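Local coordinates for virulence protein vsdE (Salmonella enterica, PDB 5LQ6) that acts as a cysteine hydrolase effector that suppresses immune responses and contributes to bacterial virulence, at residues L137-Y140 against R144-S147; I172-Y175 against P179-Q182. The protein carries 4 engineered substitutions. All coordinates share one frame; numbering follows the deposited sequence.

Interaction 1 of 2, residues L137-Y140 against R144-S147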
loop_
_atom_site.group_PDB
_atom_site.type_symbol
_atom_site.label_atom_id
_atom_site.label_comp_id
_atom_site.label_asym_id
_atom_site.label_seq_id
_atom_site.Cartn_x
_atom_site.Cartn_y
_atom_site.Cartn_z
ATOM N N LEU A 137 8.128 -1.116 -13.183
ATOM C CA LEU A 137 8.679 -2.147 -14.109
ATOM C C LEU A 137 10.169 -2.086 -14.204
ATOM O O LEU A 137 10.834 -3.123 -14.326
ATOM C CB LEU A 137 8.015 -2.081 -15.448
ATOM C CG LEU A 137 6.558 -2.513 -15.489
ATOM C CD1 LEU A 137 5.903 -2.093 -16.811
ATOM C CD2 LEU A 137 6.392 -4.002 -15.154
ATOM N N ASN A 138 10.725 -0.896 -14.134
ATOM C CA ASN A 138 12.192 -0.775 -14.149
ATOM C C ASN A 138 12.839 -1.336 -12.901
ATOM O O ASN A 138 13.871 -2.060 -12.974
ATOM C CB ASN A 138 12.606 0.659 -14.381
ATOM C CG ASN A 138 14.110 0.803 -14.639
ATOM O OD1 ASN A 138 14.647 0.215 -15.574
ATOM N ND2 ASN A 138 14.782 1.521 -13.780
ATOM N N ARG A 139 12.301 -1.011 -11.742
ATOM C CA ARG A 139 12.803 -1.573 -10.519
ATOM C C ARG A 139 12.708 -3.115 -10.529
ATOM O O ARG A 139 13.635 -3.827 -10.051
ATOM C CB ARG A 139 12.114 -1.019 -9.275
ATOM C CG ARG A 139 12.382 0.439 -8.995
ATOM C CD ARG A 139 11.779 0.818 -7.660
ATOM N NE ARG A 139 11.612 2.264 -7.492
ATOM C CZ ARG A 139 11.379 2.862 -6.322
ATOM N NH1 ARG A 139 11.330 2.172 -5.178
ATOM N NH2 ARG A 139 11.236 4.170 -6.288
ATOM N N TYR A 140 11.638 -3.657 -11.089
ATOM C CA TYR A 140 11.522 -5.088 -11.171
ATOM C C TYR A 140 12.558 -5.664 -12.146
ATOM O O TYR A 140 13.137 -6.709 -11.857
ATOM C CB TYR A 140 10.109 -5.489 -11.635
ATOM C CG TYR A 140 9.855 -6.968 -11.665
ATOM C CD1 TYR A 140 9.552 -7.684 -10.538
ATOM C CD2 TYR A 140 9.993 -7.653 -12.875
ATOM C CE1 TYR A 140 9.367 -9.053 -10.576
ATOM C CE2 TYR A 140 9.770 -8.987 -12.910
ATOM C CZ TYR A 140 9.501 -9.687 -11.782
ATOM O OH TYR A 140 9.267 -11.045 -11.833
ATOM N N ARG A 144 14.173 -7.065 -9.277
ATOM C CA ARG A 144 13.105 -7.982 -8.987
ATOM C C ARG A 144 12.289 -7.575 -7.746
ATOM O O ARG A 144 11.672 -8.409 -7.139
ATOM C CB ARG A 144 13.558 -9.424 -8.910
ATOM C CG ARG A 144 14.017 -9.997 -10.243
ATOM C CD ARG A 144 12.908 -10.155 -11.286
ATOM N NE ARG A 144 13.396 -10.891 -12.472
ATOM C CZ ARG A 144 14.028 -10.326 -13.481
ATOM N NH1 ARG A 144 14.277 -9.035 -13.512
ATOM N NH2 ARG A 144 14.462 -11.082 -14.453
ATOM N N GLU A 145 12.301 -6.285 -7.498
ATOM C CA GLU A 145 11.426 -5.660 -6.490
ATOM C C GLU A 145 9.990 -5.629 -7.104
ATOM O O GLU A 145 9.823 -5.116 -8.185
ATOM C CB GLU A 145 11.905 -4.279 -6.141
ATOM C CG GLU A 145 13.249 -4.232 -5.427
ATOM C CD GLU A 145 13.932 -2.864 -5.417
ATOM O OE1 GLU A 145 13.366 -1.820 -5.860
ATOM O OE2 GLU A 145 15.107 -2.835 -4.952
ATOM N N SER A 146 9.028 -6.190 -6.370
ATOM C CA SER A 146 7.726 -6.503 -6.946
ATOM C C SER A 146 6.527 -5.967 -6.208
ATOM O O SER A 146 5.412 -6.178 -6.663
ATOM C CB SER A 146 7.522 -7.989 -7.134
ATOM O OG SER A 146 7.636 -8.624 -5.868
ATOM N N SER A 147 6.699 -5.323 -5.062
ATOM C CA SER A 147 5.590 -4.833 -4.272
ATOM C C SER A 147 5.829 -3.448 -3.711
ATOM O O SER A 147 6.908 -3.176 -3.129
ATOM C CB SER A 147 5.331 -5.812 -3.140
ATOM O OG SER A 147 4.261 -5.343 -2.303
#
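Tyr140 and Arg144 meet at the C-terminal end of helix 129-143. Arg144 is the first residue to leave the helix, and its phi is positive (63°). Tyr140 O takes two bonds from this one residue. Arg144 N lies 2.8 Å from Tyr140 O, above the carbonyl plane. Arg144 NH1 reaches Tyr140 O from the opposite face at 3.1 Å, in a fairly straight bond (155°). The arginine can fold back because its chain bends about the CB-CG bond (chi2 -67°). The bend also lays Arg144 CD over one face of the Tyr140 ring, 3.7 Å from the centroid, as a CH-pi contact. The guanidinium runs nearly parallel to the ring. Glu145 O sits in the ring plane at the edge, 3.5 Å from Tyr140 CD1; the contact buries it, and it has no polar partner in the model. Ser146 CB lies beside the same edge. Glu145 OE1 packs on the aliphatic part of Arg139, 3.6 Å from Arg139 CD. No salt bridge joins this pair, and Arg139 NE pairs with Glu135 instead. Tyr140 OH hydrogen-bonds to OG of the engineered Ser173, just beyond strand 163-172. The Tyr140 ring and Ser146 also pack on Val171, so the turn lies against the end of that strand.

Interaction 2 of 2, residues I172-Y175 against P179-Q182; sequences ISEY and PYVQ. Engineered in segment 172-175: Ser173 (natural residue Cys).
The Tyr180 ring lies with one face over Ile172, its partner in the antiparallel hydrogen-bonded pair that closes the hairpin between strands 163-172 and 180-184. Ile172 CB stands 4.0 Å from the ring centroid, offset toward the rim, in a CH-pi contact. Tyr180 CG sits between its backbone N and carbonyl carbon (chi1 64°), which swings the ring across to the isoleucine. Ile172 CD1 touches Tyr180 OH at 3.5 Å. It also packs against Gln182 CB, and these two side chains run side by side. The backbones hold the pair in both directions. Ile172 N meets Tyr180 O at 2.8 Å in a nearly straight bond (169°), and Tyr180 N meets Ile172 O at 3.1 Å. Pro179 CG touches OG of the engineered Ser173 (Cys in nature) at 3.6 Å; this OG is hydrogen-bonded to Tyr140 of helix 129-143. Glu174 reaches the rim of the tyrosine ring with its carboxylate almost perpendicular to it (82°). Tyr180 OH donates to Glu174 OE2 at 2.7 Å, coming from above the carboxylate plane. Glu174 OE1 makes a salt bridge with Lys177. Both carboxylate oxygens are thus engaged. The bond fixes the far end of the tyrosine, while the nearby lysine probably favours a charged glutamate.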
loop_
_atom_site.group_PDB
_atom_site.type_symbol
_atom_site.label_atom_id
_atom_site.label_comp_id
_atom_site.label_asym_id
_atom_site.label_seq_id
_atom_site.Cartn_x
_atom_site.Cartn_y
_atom_site.Cartn_z
ATOM N N ILE A 172 3.108 -8.793 -11.353
ATOM C CA ILE A 172 2.620 -10.163 -11.537
ATOM C C ILE A 172 3.352 -10.777 -12.714
ATOM O O ILE A 172 3.375 -10.189 -13.783
ATOM C CB ILE A 172 1.103 -10.224 -11.785
ATOM C CG1 ILE A 172 0.351 -9.552 -10.630
ATOM C CG2 ILE A 172 0.662 -11.685 -11.993
ATOM C CD1 ILE A 172 -1.160 -9.600 -10.758
ATOM N N SER A 173 3.913 -11.967 -12.470
ATOM C CA SER A 173 4.603 -12.736 -13.510
ATOM C C SER A 173 3.875 -14.045 -13.764
ATOM O O SER A 173 3.971 -14.977 -12.952
ATOM C CB SER A 173 6.049 -12.965 -13.064
ATOM O OG SER A 173 6.727 -11.738 -13.033
ATOM N N GLU A 174 3.123 -14.091 -14.853
ATOM C CA GLU A 174 2.347 -15.253 -15.294
ATOM C C GLU A 174 3.174 -16.008 -16.314
ATOM O O GLU A 174 4.001 -15.464 -16.997
ATOM C CB GLU A 174 0.993 -14.810 -15.902
ATOM C CG GLU A 174 0.009 -14.282 -14.839
ATOM C CD GLU A 174 -1.242 -13.574 -15.395
ATOM O OE1 GLU A 174 -1.456 -13.534 -16.636
ATOM O OE2 GLU A 174 -2.089 -13.066 -14.567
ATOM N N TYR A 175 2.893 -17.303 -16.410
ATOM C CA TYR A 175 3.704 -18.148 -17.294
ATOM C C TYR A 175 3.746 -17.645 -18.712
ATOM O O TYR A 175 2.713 -17.411 -19.350
ATOM C CB TYR A 175 3.148 -19.588 -17.267
ATOM C CG TYR A 175 4.035 -20.538 -18.073
ATOM C CD1 TYR A 175 5.216 -21.000 -17.548
ATOM C CD2 TYR A 175 3.720 -20.876 -19.396
ATOM C CE1 TYR A 175 6.083 -21.792 -18.309
ATOM C CE2 TYR A 175 4.566 -21.672 -20.157
ATOM C CZ TYR A 175 5.739 -22.145 -19.586
ATOM O OH TYR A 175 6.637 -22.923 -20.312
ATOM N N PRO A 179 6.064 -9.601 -17.361
ATOM C CA PRO A 179 5.574 -9.091 -16.056
ATOM C C PRO A 179 4.751 -7.829 -16.274
ATOM O O PRO A 179 5.068 -7.003 -17.164
ATOM C CB PRO A 179 6.864 -8.793 -15.305
ATOM C CG PRO A 179 7.863 -9.817 -15.851
ATOM C CD PRO A 179 7.507 -9.923 -17.316
ATOM N N TYR A 180 3.696 -7.671 -15.478
ATOM C CA TYR A 180 2.877 -6.494 -15.566
ATOM C C TYR A 180 2.587 -5.969 -14.186
ATOM O O TYR A 180 2.607 -6.707 -13.196
ATOM C CB TYR A 180 1.570 -6.753 -16.346
ATOM C CG TYR A 180 0.628 -7.720 -15.726
ATOM C CD1 TYR A 180 -0.338 -7.303 -14.810
ATOM C CD2 TYR A 180 0.629 -9.058 -16.049
ATOM C CE1 TYR A 180 -1.214 -8.168 -14.226
ATOM C CE2 TYR A 180 -0.242 -9.947 -15.459
ATOM C CZ TYR A 180 -1.211 -9.518 -14.581
ATOM O OH TYR A 180 -2.114 -10.388 -14.028
ATOM N N VAL A 181 2.294 -4.662 -14.122
ATOM C CA VAL A 181 1.913 -4.044 -12.844
ATOM C C VAL A 181 0.406 -4.181 -12.623
ATOM O O VAL A 181 -0.380 -3.788 -13.465
ATOM C CB VAL A 181 2.271 -2.554 -12.829
ATOM C CG1 VAL A 181 1.872 -1.884 -11.525
ATOM C CG2 VAL A 181 3.750 -2.395 -13.044
ATOM N N GLN A 182 0.053 -4.798 -11.490
ATOM C CA GLN A 182 -1.302 -4.787 -11.021
ATOM C C GLN A 182 -1.459 -3.753 -9.913
ATOM O O GLN A 182 -0.936 -3.943 -8.818
ATOM C CB GLN A 182 -1.728 -6.151 -10.544
ATOM C CG GLN A 182 -3.158 -6.240 -10.056
ATOM C CD GLN A 182 -4.143 -6.004 -11.163
ATOM O OE1 GLN A 182 -4.182 -6.802 -12.141
ATOM N NE2 GLN A 182 -4.856 -4.882 -11.129
#

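From the N terminus, the chain passes several helices before it reaches helix 129-143. Interaction 1 closes the short turn that leads from it into strand 147-157. The chain then returns along strand 163-172. Interaction 2 closes the hairpin that leads from this strand into strand 180-184, an outer strand of the four-stranded antiparallel sheet. The two contacts follow in series; they neither nest nor cross. They still touch in space. Besides the bond between Tyr140 and the engineered Ser173, Tyr140 CE2 packs on Pro179 CG at 3.6 Å. One helical turn earlier, Leu137 packs on Val181. Together they tie the end of helix 129-143 to the hairpin of strands 163-172 and 180-184.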